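Local coordinates for protein probable fumarate reductase Ifc3 (Shewanella frigidimarina, PDB 1QO8) that catalyses the essentially one-way reduction of fumarate to succinate, using one FAD and four covalently bound haems c per subunit, at residues A[299-307]-A[555-565]; A[505-513]-A[521-529]. All coordinates share one frame; numbering follows the deposited sequence.

Contact 1: A[299-307]-A[555-565]; sequences IGAKSVVLA and AGDNAAKHALD. With FAD (flavin-adenine dinucleotide), chain G.
Lys-302 lies along the C-terminal end of helix 555-563. Its CB packs on Ala-563, 4.0 Å from that residue's CB. Its CD passes 3.3 Å from Ala-563 O. The chain bends at its last two torsions. CE and NZ stay near Ala-563 O, NZ at 3.7 Å. NZ ends 3.9 Å from Asp-565 OD2, a long salt bridge at the surface. Ser-303 makes the polar link. Its OG sits anti to the carbonyl carbon (chi1 -70°) and points at the helix. OG donates to Ala-559 O at 2.9 Å, in the carbonyl plane and on a lone pair. Ala-559 O also accepts the helical bond from Ala-563 N. Ser-303 OG accepts from His-562 ND1 at 3.1 Å, with the donor bond bent to 139° and OG tilted from the ring plane. With an alanine here, His-562 ND1 is likely to lose this acceptor and Ala-559 O its second donor. Val-305 spreads its two methyls over the helix: CG1 meets Ala-555 CB and CG2 lies 3.5 Å from Ala-559 CB. The small alanines are consistent with the helix's close, nearly antiparallel approach to strand 303-306, 8.2 Å between axes. This is helix-on-sheet packing of the Rossmann-type FAD-binding domain.

Contact 2: A[505-513]-A[521-529]; sequences VAINTTASV and IDGLFAAGE. With FAD (flavin-adenine dinucleotide), chain G.
The ring of Phe-525 meets Ala-511 O and Thr-510 O at its edge, near the plane. Water 1 lies over one face, 3.6 Å above the plane and offset toward the rim. Ser-512 OG approaches obliquely, 3.6 Å from Phe-525 CE2. Strand 524-526 is the last parallel strand of the sheet in the FAD-binding domain, and 512-513 adds a short antiparallel bridge to it. Ser-512 and Phe-525 form the non-hydrogen-bonded pair, and their side chains diverge. Backbone bonds flank it. Ala-526 N donates to Ala-511 O, which also receives a CA-H contact from Phe-525. Val-513 N donates to Leu-524 O from above the carbonyl plane, 41° out of it. Ile-521 N reaches Val-513 O in a nearly straight bond of 2.8 Å. Both segments turn tightly. A type I turn runs from Asn-508 to Ala-511, closed by Ala-511 N donating to Asn-508 O. A type II turn joins Ile-521 to Leu-524, with Gly-523 at a positive phi where a CB would crowd the preceding carbonyl.

Val-513 carries the apolar side. Its CG1 is anti to the backbone N (chi1 180°), which leaves CG2 directed at Ala-526 CB. CB of Val-513 rests 3.5 Å from Leu-524 CD1. Ala-526 CB is also packed tightly by Ile-507 CD1, and Val-505 CG1 touches it too. Water 1 bridges the two segments: it accepts from Ser-512 OG and donates to Ile-521 O and Leu-524 O. Beyond the strand the chain reaches the cofactor. Gly-528 CA packs 3.5 Å from FAD O2P. Glu-529 N donates to FAD O2P at 2.9 Å, and Glu-529 OE1 accepts from the ribityl hydroxyl FAD O3' at 2.8 Å.

How the contacts relate
From the N terminus, strand 303-306 comes first. Ala-307, just after it, touches the FAD. The chain then runs through some 200 residues, including much of a mixed sheet whose strand 489-505 leads into 505-513. Contact 2 closes a short loop to 521-529. Contact 1 closes the long one, when the final helix 543-563 packs back on strand 303-306. Contact 2 is therefore nested inside contact 1. Strands 303-306 and 524-526 are parallel neighbours in one sheet, probably joined by Leu-306 N to Phe-525 O and Val-304 O to Phe-525 N. Phe-525 also packs against Ser-303, and Asn-558 of the helix against Thr-510. Both contacts reach the FAD.

Contact 1: A[299-307]-A[555-565]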
loop_
_atom_site.group_PDB
_atom_site.type_symbol
_atom_site.label_atom_id
_atom_site.label_comp_id
_atom_site.label_asym_id
_atom_site.label_seq_id
_atom_site.Cartn_x
_atom_site.Cartn_y
_atom_site.Cartn_z
ATOM N N ILE A 299 5.685 16.190 -23.857
ATOM C CA ILE A 299 5.901 15.358 -25.007
ATOM C C ILE A 299 4.578 14.604 -25.239
ATOM O O ILE A 299 4.151 14.003 -24.281
ATOM C CB ILE A 299 7.023 14.316 -24.778
ATOM C CG1 ILE A 299 8.370 14.982 -24.503
ATOM C CG2 ILE A 299 7.139 13.319 -25.903
ATOM C CD1 ILE A 299 9.442 14.012 -23.989
ATOM N N GLY A 300 4.007 14.635 -26.436
ATOM C CA GLY A 300 2.776 13.834 -26.643
ATOM C C GLY A 300 3.265 12.539 -27.271
ATOM O O GLY A 300 4.298 12.497 -27.977
ATOM N N ALA A 301 2.545 11.470 -27.018
ATOM C CA ALA A 301 3.066 10.165 -27.419
ATOM C C ALA A 301 1.843 9.247 -27.441
ATOM O O ALA A 301 1.003 9.450 -26.560
ATOM C CB ALA A 301 4.063 9.691 -26.337
ATOM N N LYS A 302 1.785 8.350 -28.398
ATOM C CA LYS A 302 0.763 7.345 -28.397
ATOM C C LYS A 302 1.064 6.265 -27.351
ATOM O O LYS A 302 0.081 5.696 -26.883
ATOM C CB LYS A 302 0.619 6.684 -29.772
ATOM C CG LYS A 302 -0.023 7.642 -30.792
ATOM C CD LYS A 302 -0.184 6.929 -32.165
ATOM C CE LYS A 302 -1.430 7.436 -32.913
ATOM N NZ LYS A 302 -2.180 6.337 -33.614
ATOM N N SER A 303 2.358 5.941 -27.083
ATOM C CA SER A 303 2.599 5.024 -25.955
ATOM C C SER A 303 3.725 5.539 -25.036
ATOM O O SER A 303 4.702 6.185 -25.445
ATOM C CB SER A 303 2.975 3.692 -26.506
ATOM O OG SER A 303 1.977 2.977 -27.153
ATOM N N VAL A 304 3.596 5.311 -23.759
ATOM C CA VAL A 304 4.471 5.710 -22.672
ATOM C C VAL A 304 4.794 4.415 -21.900
ATOM O O VAL A 304 3.930 3.607 -21.583
ATOM C CB VAL A 304 3.829 6.722 -21.737
ATOM C CG1 VAL A 304 4.866 7.159 -20.680
ATOM C CG2 VAL A 304 3.377 8.016 -22.442
ATOM N N VAL A 305 6.080 4.099 -21.758
ATOM C CA VAL A 305 6.551 2.886 -21.066
ATOM C C VAL A 305 7.264 3.341 -19.784
ATOM O O VAL A 305 8.239 4.103 -19.863
ATOM C CB VAL A 305 7.541 2.125 -21.950
ATOM C CG1 VAL A 305 8.151 0.893 -21.252
ATOM C CG2 VAL A 305 7.001 1.718 -23.319
ATOM N N LEU A 306 6.718 3.039 -18.645
ATOM C CA LEU A 306 7.382 3.297 -17.373
ATOM C C LEU A 306 8.527 2.296 -17.212
ATOM O O LEU A 306 8.225 1.101 -17.283
ATOM C CB LEU A 306 6.398 3.086 -16.193
ATOM C CG LEU A 306 5.208 4.088 -16.243
ATOM C CD1 LEU A 306 4.198 3.910 -15.065
ATOM C CD2 LEU A 306 5.689 5.515 -16.314
ATOM N N ALA A 307 9.762 2.730 -17.065
ATOM C CA ALA A 307 10.855 1.707 -16.830
ATOM C C ALA A 307 11.719 2.392 -15.794
ATOM O O ALA A 307 12.920 2.519 -15.992
ATOM C CB ALA A 307 11.725 1.605 -18.088
ATOM N N ALA A 555 7.407 -4.873 -23.247
ATOM C CA ALA A 555 6.786 -3.575 -23.099
ATOM C C ALA A 555 6.996 -2.679 -24.319
ATOM O O ALA A 555 6.138 -1.921 -24.742
ATOM C CB ALA A 555 7.364 -2.771 -21.915
ATOM N N GLY A 556 8.253 -2.676 -24.804
ATOM C CA GLY A 556 8.692 -1.891 -25.951
ATOM C C GLY A 556 8.040 -2.417 -27.243
ATOM O O GLY A 556 7.551 -1.594 -28.007
ATOM N N ASP A 557 7.945 -3.705 -27.418
ATOM C CA ASP A 557 7.238 -4.300 -28.563
ATOM C C ASP A 557 5.744 -4.027 -28.523
ATOM O O ASP A 557 5.243 -3.520 -29.539
ATOM C CB ASP A 557 7.520 -5.799 -28.646
ATOM C CG ASP A 557 6.932 -6.472 -29.872
ATOM O OD1 ASP A 557 7.380 -6.229 -31.011
ATOM O OD2 ASP A 557 5.977 -7.247 -29.701
ATOM N N ASN A 558 5.016 -4.209 -27.437
ATOM C CA ASN A 558 3.602 -3.807 -27.378
ATOM C C ASN A 558 3.406 -2.309 -27.415
ATOM O O ASN A 558 2.448 -1.799 -28.020
ATOM C CB ASN A 558 2.904 -4.381 -26.155
ATOM C CG ASN A 558 2.908 -5.903 -26.241
ATOM O OD1 ASN A 558 2.113 -6.427 -27.009
ATOM N ND2 ASN A 558 3.735 -6.639 -25.553
ATOM N N ALA A 559 4.317 -1.515 -26.836
ATOM C CA ALA A 559 4.224 -0.081 -26.978
ATOM C C ALA A 559 4.239 0.327 -28.458
ATOM O O ALA A 559 3.532 1.267 -28.826
ATOM C CB ALA A 559 5.349 0.639 -26.252
ATOM N N ALA A 560 5.095 -0.297 -29.266
ATOM C CA ALA A 560 5.315 0.110 -30.645
ATOM C C ALA A 560 4.120 -0.326 -31.504
ATOM O O ALA A 560 3.607 0.470 -32.289
ATOM C CB ALA A 560 6.590 -0.442 -31.251
ATOM N N LYS A 561 3.689 -1.548 -31.270
ATOM C CA LYS A 561 2.534 -2.123 -31.933
ATOM C C LYS A 561 1.298 -1.253 -31.707
ATOM O O LYS A 561 0.528 -0.943 -32.633
ATOM C CB LYS A 561 2.333 -3.581 -31.493
ATOM C CG LYS A 561 2.970 -4.561 -32.456
ATOM C CD LYS A 561 3.364 -5.953 -32.036
ATOM C CE LYS A 561 2.295 -6.833 -31.436
ATOM N NZ LYS A 561 2.733 -8.235 -31.136
ATOM N N HIS A 562 1.172 -0.681 -30.496
ATOM C CA HIS A 562 0.000 0.120 -30.180
ATOM C C HIS A 562 0.116 1.495 -30.808
ATOM O O HIS A 562 -0.903 2.113 -31.137
ATOM C CB HIS A 562 -0.121 0.216 -28.661
ATOM C CG HIS A 562 -1.234 1.105 -28.191
ATOM N ND1 HIS A 562 -1.025 2.461 -27.923
ATOM C CD2 HIS A 562 -2.530 0.845 -27.979
ATOM C CE1 HIS A 562 -2.167 2.953 -27.501
ATOM N NE2 HIS A 562 -3.087 1.991 -27.513
ATOM N N ALA A 563 1.342 2.002 -30.971
ATOM C CA ALA A 563 1.548 3.282 -31.619
ATOM C C ALA A 563 1.352 3.248 -33.131
ATOM O O ALA A 563 0.855 4.183 -33.717
ATOM C CB ALA A 563 2.951 3.828 -31.374
ATOM N N LEU A 564 1.923 2.236 -33.754
ATOM C CA LEU A 564 1.677 1.977 -35.171
ATOM C C LEU A 564 0.407 1.178 -35.106
ATOM O O LEU A 564 -0.144 1.221 -33.978
ATOM C CB LEU A 564 2.755 1.003 -35.634
ATOM C CG LEU A 564 4.115 1.611 -35.305
ATOM C CD1 LEU A 564 5.231 0.596 -35.406
ATOM C CD2 LEU A 564 4.357 2.823 -36.178
ATOM N N ASP A 565 0.019 0.392 -36.078
ATOM C CA ASP A 565 -1.135 -0.455 -35.679
ATOM C C ASP A 565 -1.944 -0.732 -36.926
ATOM O O ASP A 565 -2.045 -1.825 -37.510
ATOM C CB ASP A 565 -2.084 0.198 -34.684
ATOM C CG ASP A 565 -2.888 1.458 -34.892
ATOM O OD1 ASP A 565 -3.640 1.372 -35.886
ATOM O OD2 ASP A 565 -2.861 2.514 -34.219
HETATM P PA FAD G . 16.772 0.808 -12.920
HETATM O O1A FAD G . 17.982 0.115 -13.466
HETATM O O2A FAD G . 16.794 1.389 -11.697
HETATM O O5B FAD G . 16.738 2.107 -13.804
HETATM C C5B FAD G . 15.601 3.065 -13.793
HETATM C C4B FAD G . 16.045 4.363 -14.635
HETATM O O4B FAD G . 14.826 5.252 -14.558
HETATM C C3B FAD G . 17.132 5.190 -13.872
HETATM O O3B FAD G . 18.334 5.411 -14.459
HETATM C C2B FAD G . 16.343 6.366 -13.188
HETATM O O2B FAD G . 17.092 7.596 -13.031
HETATM C C1B FAD G . 15.329 6.611 -14.242
HETATM N N9A FAD G . 14.121 7.278 -13.738
HETATM C C8A FAD G . 13.490 7.112 -12.531
HETATM N N7A FAD G . 12.508 7.954 -12.364
HETATM C C5A FAD G . 12.471 8.727 -13.520
HETATM C C6A FAD G . 11.676 9.885 -13.921
HETATM N N6A FAD G . 10.727 10.406 -13.194
HETATM N N1A FAD G . 11.947 10.344 -15.168
HETATM C C2A FAD G . 12.991 9.886 -15.939
HETATM N N3A FAD G . 13.786 8.835 -15.634
HETATM C C4A FAD G . 13.481 8.334 -14.407
HETATM N N1 FAD G . 19.004 -8.356 -9.588
HETATM C C2 FAD G . 19.312 -9.438 -10.251
HETATM O O2 FAD G . 18.579 -10.185 -10.811
HETATM N N3 FAD G . 20.660 -9.888 -10.397
HETATM C C4 FAD G . 21.624 -9.085 -9.796
HETATM O O4 FAD G . 22.773 -9.425 -9.836
HETATM C C4X FAD G . 21.243 -7.916 -9.009
HETATM N N5 FAD G . 22.181 -7.190 -8.381
HETATM C C5X FAD G . 21.853 -6.058 -7.714
HETATM C C6 FAD G . 22.885 -5.339 -7.095
HETATM C C7 FAD G . 22.586 -4.182 -6.417
HETATM C C7M FAD G . 23.628 -3.356 -5.733
HETATM C C8 FAD G . 21.219 -3.726 -6.404
HETATM C C8M FAD G . 20.892 -2.428 -5.730
HETATM C C9 FAD G . 20.213 -4.411 -7.035
HETATM C C9A FAD G . 20.485 -5.581 -7.704
HETATM N N10 FAD G . 19.535 -6.389 -8.359
HETATM C C10 FAD G . 19.865 -7.523 -8.996
HETATM C "C1'" FAD G . 18.199 -5.815 -8.718
HETATM C "C2'" FAD G . 18.189 -5.403 -10.228
HETATM O "O2'" FAD G . 19.528 -4.820 -10.372
HETATM C "C3'" FAD G . 17.235 -4.187 -10.315
HETATM O "O3'" FAD G . 15.916 -4.546 -9.885
HETATM C "C4'" FAD G . 16.923 -3.975 -11.835
HETATM O "O4'" FAD G . 18.205 -3.552 -12.391
HETATM C "C5'" FAD G . 15.952 -2.743 -11.904
HETATM O "O5'" FAD G . 16.017 -2.335 -13.411
HETATM P P FAD G . 15.105 -1.245 -14.004
HETATM O O1P FAD G . 15.465 -1.214 -15.472
HETATM O O2P FAD G . 13.829 -1.612 -13.580
HETATM O O3P FAD G . 15.446 -0.068 -13.231
#

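Contact 2: A[505-513]-A[521-529]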
loop_
_atom_site.group_PDB
_atom_site.type_symbol
_atom_site.label_atom_id
_atom_site.label_comp_id
_atom_site.label_asym_id
_atom_site.label_seq_id
_atom_site.Cartn_x
_atom_site.Cartn_y
_atom_site.Cartn_z
ATOM N N VAL A 505 3.563 -1.279 -9.953
ATOM C CA VAL A 505 2.409 -1.036 -10.880
ATOM C C VAL A 505 1.908 -2.367 -11.323
ATOM O O VAL A 505 2.693 -3.267 -11.676
ATOM C CB VAL A 505 3.130 -0.140 -11.882
ATOM C CG1 VAL A 505 3.370 -0.694 -13.287
ATOM C CG2 VAL A 505 2.783 1.294 -11.693
ATOM N N ALA A 506 0.592 -2.605 -11.317
ATOM C CA ALA A 506 0.083 -3.831 -11.906
ATOM C C ALA A 506 0.185 -3.832 -13.427
ATOM O O ALA A 506 -0.135 -2.910 -14.188
ATOM C CB ALA A 506 -1.388 -4.067 -11.528
ATOM N N ILE A 507 0.463 -5.029 -13.872
ATOM C CA ILE A 507 0.724 -5.308 -15.299
ATOM C C ILE A 507 0.008 -6.540 -15.767
ATOM O O ILE A 507 -0.236 -7.391 -14.893
ATOM C CB ILE A 507 2.259 -5.316 -15.362
ATOM C CG1 ILE A 507 2.592 -4.088 -16.225
ATOM C CG2 ILE A 507 3.019 -6.536 -15.790
ATOM C CD1 ILE A 507 3.568 -3.174 -15.593
ATOM N N ASN A 508 -0.336 -6.612 -17.061
ATOM C CA ASN A 508 -0.722 -7.889 -17.648
ATOM C C ASN A 508 0.481 -8.535 -18.310
ATOM O O ASN A 508 1.595 -8.019 -18.387
ATOM C CB ASN A 508 -1.824 -7.669 -18.721
ATOM C CG ASN A 508 -1.181 -7.238 -20.021
ATOM O OD1 ASN A 508 -0.532 -6.244 -20.318
ATOM N ND2 ASN A 508 -1.278 -8.238 -20.952
ATOM N N THR A 509 0.225 -9.637 -19.005
ATOM C CA THR A 509 1.255 -10.348 -19.729
ATOM C C THR A 509 1.752 -9.601 -20.933
ATOM O O THR A 509 2.868 -9.954 -21.315
ATOM C CB THR A 509 0.846 -11.771 -20.133
ATOM O OG1 THR A 509 -0.173 -11.706 -21.108
ATOM C CG2 THR A 509 0.353 -12.468 -18.876
ATOM N N THR A 510 1.069 -8.589 -21.460
ATOM C CA THR A 510 1.667 -7.834 -22.557
ATOM C C THR A 510 2.253 -6.547 -22.017
ATOM O O THR A 510 2.608 -5.641 -22.756
ATOM C CB THR A 510 0.629 -7.544 -23.666
ATOM O OG1 THR A 510 -0.504 -7.008 -23.000
ATOM C CG2 THR A 510 0.282 -8.836 -24.441
ATOM N N ALA A 511 2.358 -6.415 -20.697
ATOM C CA ALA A 511 3.018 -5.337 -20.011
ATOM C C ALA A 511 2.261 -4.034 -20.169
ATOM O O ALA A 511 2.877 -2.959 -20.026
ATOM C CB ALA A 511 4.470 -5.103 -20.455
ATOM N N SER A 512 0.945 -4.106 -20.369
ATOM C CA SER A 512 0.117 -2.931 -20.160
ATOM C C SER A 512 0.013 -2.688 -18.645
ATOM O O SER A 512 -0.196 -3.712 -17.967
ATOM C CB SER A 512 -1.336 -3.214 -20.620
ATOM O OG SER A 512 -1.400 -3.020 -22.026
ATOM N N VAL A 513 0.074 -1.421 -18.238
ATOM C CA VAL A 513 -0.359 -1.132 -16.874
ATOM C C VAL A 513 -1.885 -1.206 -16.762
ATOM O O VAL A 513 -2.615 -0.757 -17.643
ATOM C CB VAL A 513 0.170 0.259 -16.489
ATOM C CG1 VAL A 513 -0.254 0.635 -15.078
ATOM C CG2 VAL A 513 1.724 0.265 -16.565
ATOM N N ILE A 521 -4.645 0.245 -19.219
ATOM C CA ILE A 521 -4.840 1.678 -19.465
ATOM C C ILE A 521 -4.255 1.918 -20.862
ATOM O O ILE A 521 -3.150 1.414 -21.164
ATOM C CB ILE A 521 -4.078 2.508 -18.439
ATOM C CG1 ILE A 521 -4.653 2.273 -17.036
ATOM C CG2 ILE A 521 -4.037 3.972 -18.838
ATOM C CD1 ILE A 521 -3.857 2.869 -15.898
ATOM N N ASP A 522 -5.074 2.520 -21.702
ATOM C CA ASP A 522 -4.789 2.818 -23.078
ATOM C C ASP A 522 -3.581 3.735 -23.246
ATOM O O ASP A 522 -3.616 4.880 -22.795
ATOM C CB ASP A 522 -6.028 3.570 -23.684
ATOM C CG ASP A 522 -5.782 3.748 -25.188
ATOM O OD1 ASP A 522 -5.608 2.729 -25.882
ATOM O OD2 ASP A 522 -5.725 4.921 -25.616
ATOM N N GLY A 523 -2.518 3.278 -23.876
ATOM C CA GLY A 523 -1.308 4.121 -24.003
ATOM C C GLY A 523 -0.213 3.842 -22.971
ATOM O O GLY A 523 0.876 4.468 -23.104
ATOM N N LEU A 524 -0.412 3.074 -21.920
ATOM C CA LEU A 524 0.538 2.988 -20.790
ATOM C C LEU A 524 1.127 1.588 -20.598
ATOM O O LEU A 524 0.391 0.616 -20.501
ATOM C CB LEU A 524 -0.100 3.331 -19.450
ATOM C CG LEU A 524 0.612 4.148 -18.390
ATOM C CD1 LEU A 524 0.290 3.745 -16.966
ATOM C CD2 LEU A 524 2.108 4.353 -18.531
ATOM N N PHE A 525 2.447 1.422 -20.610
ATOM C CA PHE A 525 3.112 0.112 -20.450
ATOM C C PHE A 525 4.182 0.210 -19.362
ATOM O O PHE A 525 4.555 1.326 -19.002
ATOM C CB PHE A 525 3.756 -0.349 -21.764
ATOM C CG PHE A 525 2.752 -0.446 -22.908
ATOM C CD1 PHE A 525 2.423 0.695 -23.636
ATOM C CD2 PHE A 525 2.114 -1.621 -23.178
ATOM C CE1 PHE A 525 1.467 0.633 -24.624
ATOM C CE2 PHE A 525 1.143 -1.693 -24.186
ATOM C CZ PHE A 525 0.839 -0.552 -24.925
ATOM N N ALA A 526 4.721 -0.894 -18.866
ATOM C CA ALA A 526 5.738 -0.773 -17.807
ATOM C C ALA A 526 6.550 -2.079 -17.777
ATOM O O ALA A 526 6.033 -3.118 -18.203
ATOM C CB ALA A 526 5.137 -0.428 -16.466
ATOM N N ALA A 527 7.786 -1.955 -17.352
ATOM C CA ALA A 527 8.694 -3.085 -17.197
ATOM C C ALA A 527 9.760 -2.860 -16.152
ATOM O O ALA A 527 10.131 -1.703 -15.896
ATOM C CB ALA A 527 9.348 -3.432 -18.543
ATOM N N GLY A 528 10.124 -3.913 -15.396
ATOM C CA GLY A 528 11.332 -3.827 -14.585
ATOM C C GLY A 528 10.899 -3.724 -13.125
ATOM O O GLY A 528 9.742 -4.036 -12.872
ATOM N N GLU A 529 11.687 -3.077 -12.247
ATOM C CA GLU A 529 11.306 -3.077 -10.825
ATOM C C GLU A 529 10.130 -2.149 -10.565
ATOM O O GLU A 529 9.549 -2.140 -9.443
ATOM C CB GLU A 529 12.464 -2.548 -9.967
ATOM C CG GLU A 529 12.451 -2.893 -8.463
ATOM C CD GLU A 529 13.742 -2.517 -7.795
ATOM O OE1 GLU A 529 14.842 -2.434 -8.472
ATOM O OE2 GLU A 529 13.755 -2.181 -6.582
HETATM P PA FAD G . 16.772 0.808 -12.920
HETATM O O1A FAD G . 17.982 0.115 -13.466
HETATM O O2A FAD G . 16.794 1.389 -11.697
HETATM O O5B FAD G . 16.738 2.107 -13.804
HETATM C C5B FAD G . 15.601 3.065 -13.793
HETATM C C4B FAD G . 16.045 4.363 -14.635
HETATM O O4B FAD G . 14.826 5.252 -14.558
HETATM C C3B FAD G . 17.132 5.190 -13.872
HETATM O O3B FAD G . 18.334 5.411 -14.459
HETATM C C2B FAD G . 16.343 6.366 -13.188
HETATM O O2B FAD G . 17.092 7.596 -13.031
HETATM C C1B FAD G . 15.329 6.611 -14.242
HETATM N N9A FAD G . 14.121 7.278 -13.738
HETATM C C8A FAD G . 13.490 7.112 -12.531
HETATM N N7A FAD G . 12.508 7.954 -12.364
HETATM C C5A FAD G . 12.471 8.727 -13.520
HETATM C C6A FAD G . 11.676 9.885 -13.921
HETATM N N6A FAD G . 10.727 10.406 -13.194
HETATM N N1A FAD G . 11.947 10.344 -15.168
HETATM C C2A FAD G . 12.991 9.886 -15.939
HETATM N N3A FAD G . 13.786 8.835 -15.634
HETATM C C4A FAD G . 13.481 8.334 -14.407
HETATM N N1 FAD G . 19.004 -8.356 -9.588
HETATM C C2 FAD G . 19.312 -9.438 -10.251
HETATM O O2 FAD G . 18.579 -10.185 -10.811
HETATM N N3 FAD G . 20.660 -9.888 -10.397
HETATM C C4 FAD G . 21.624 -9.085 -9.796
HETATM O O4 FAD G . 22.773 -9.425 -9.836
HETATM C C4X FAD G . 21.243 -7.916 -9.009
HETATM N N5 FAD G . 22.181 -7.190 -8.381
HETATM C C5X FAD G . 21.853 -6.058 -7.714
HETATM C C6 FAD G . 22.885 -5.339 -7.095
HETATM C C7 FAD G . 22.586 -4.182 -6.417
HETATM C C7M FAD G . 23.628 -3.356 -5.733
HETATM C C8 FAD G . 21.219 -3.726 -6.404
HETATM C C8M FAD G . 20.892 -2.428 -5.730
HETATM C C9 FAD G . 20.213 -4.411 -7.035
HETATM C C9A FAD G . 20.485 -5.581 -7.704
HETATM N N10 FAD G . 19.535 -6.389 -8.359
HETATM C C10 FAD G . 19.865 -7.523 -8.996
HETATM C "C1'" FAD G . 18.199 -5.815 -8.718
HETATM C "C2'" FAD G . 18.189 -5.403 -10.228
HETATM O "O2'" FAD G . 19.528 -4.820 -10.372
HETATM C "C3'" FAD G . 17.235 -4.187 -10.315
HETATM O "O3'" FAD G . 15.916 -4.546 -9.885
HETATM C "C4'" FAD G . 16.923 -3.975 -11.835
HETATM O "O4'" FAD G . 18.205 -3.552 -12.391
HETATM C "C5'" FAD G . 15.952 -2.743 -11.904
HETATM O "O5'" FAD G . 16.017 -2.335 -13.411
HETATM P P FAD G . 15.105 -1.245 -14.004
HETATM O O1P FAD G . 15.465 -1.214 -15.472
HETATM O O2P FAD G . 13.829 -1.612 -13.580
HETATM O O3P FAD G . 15.446 -0.068 -13.231
HETATM O O HOH W 1 -1.644 -0.239 -22.307
#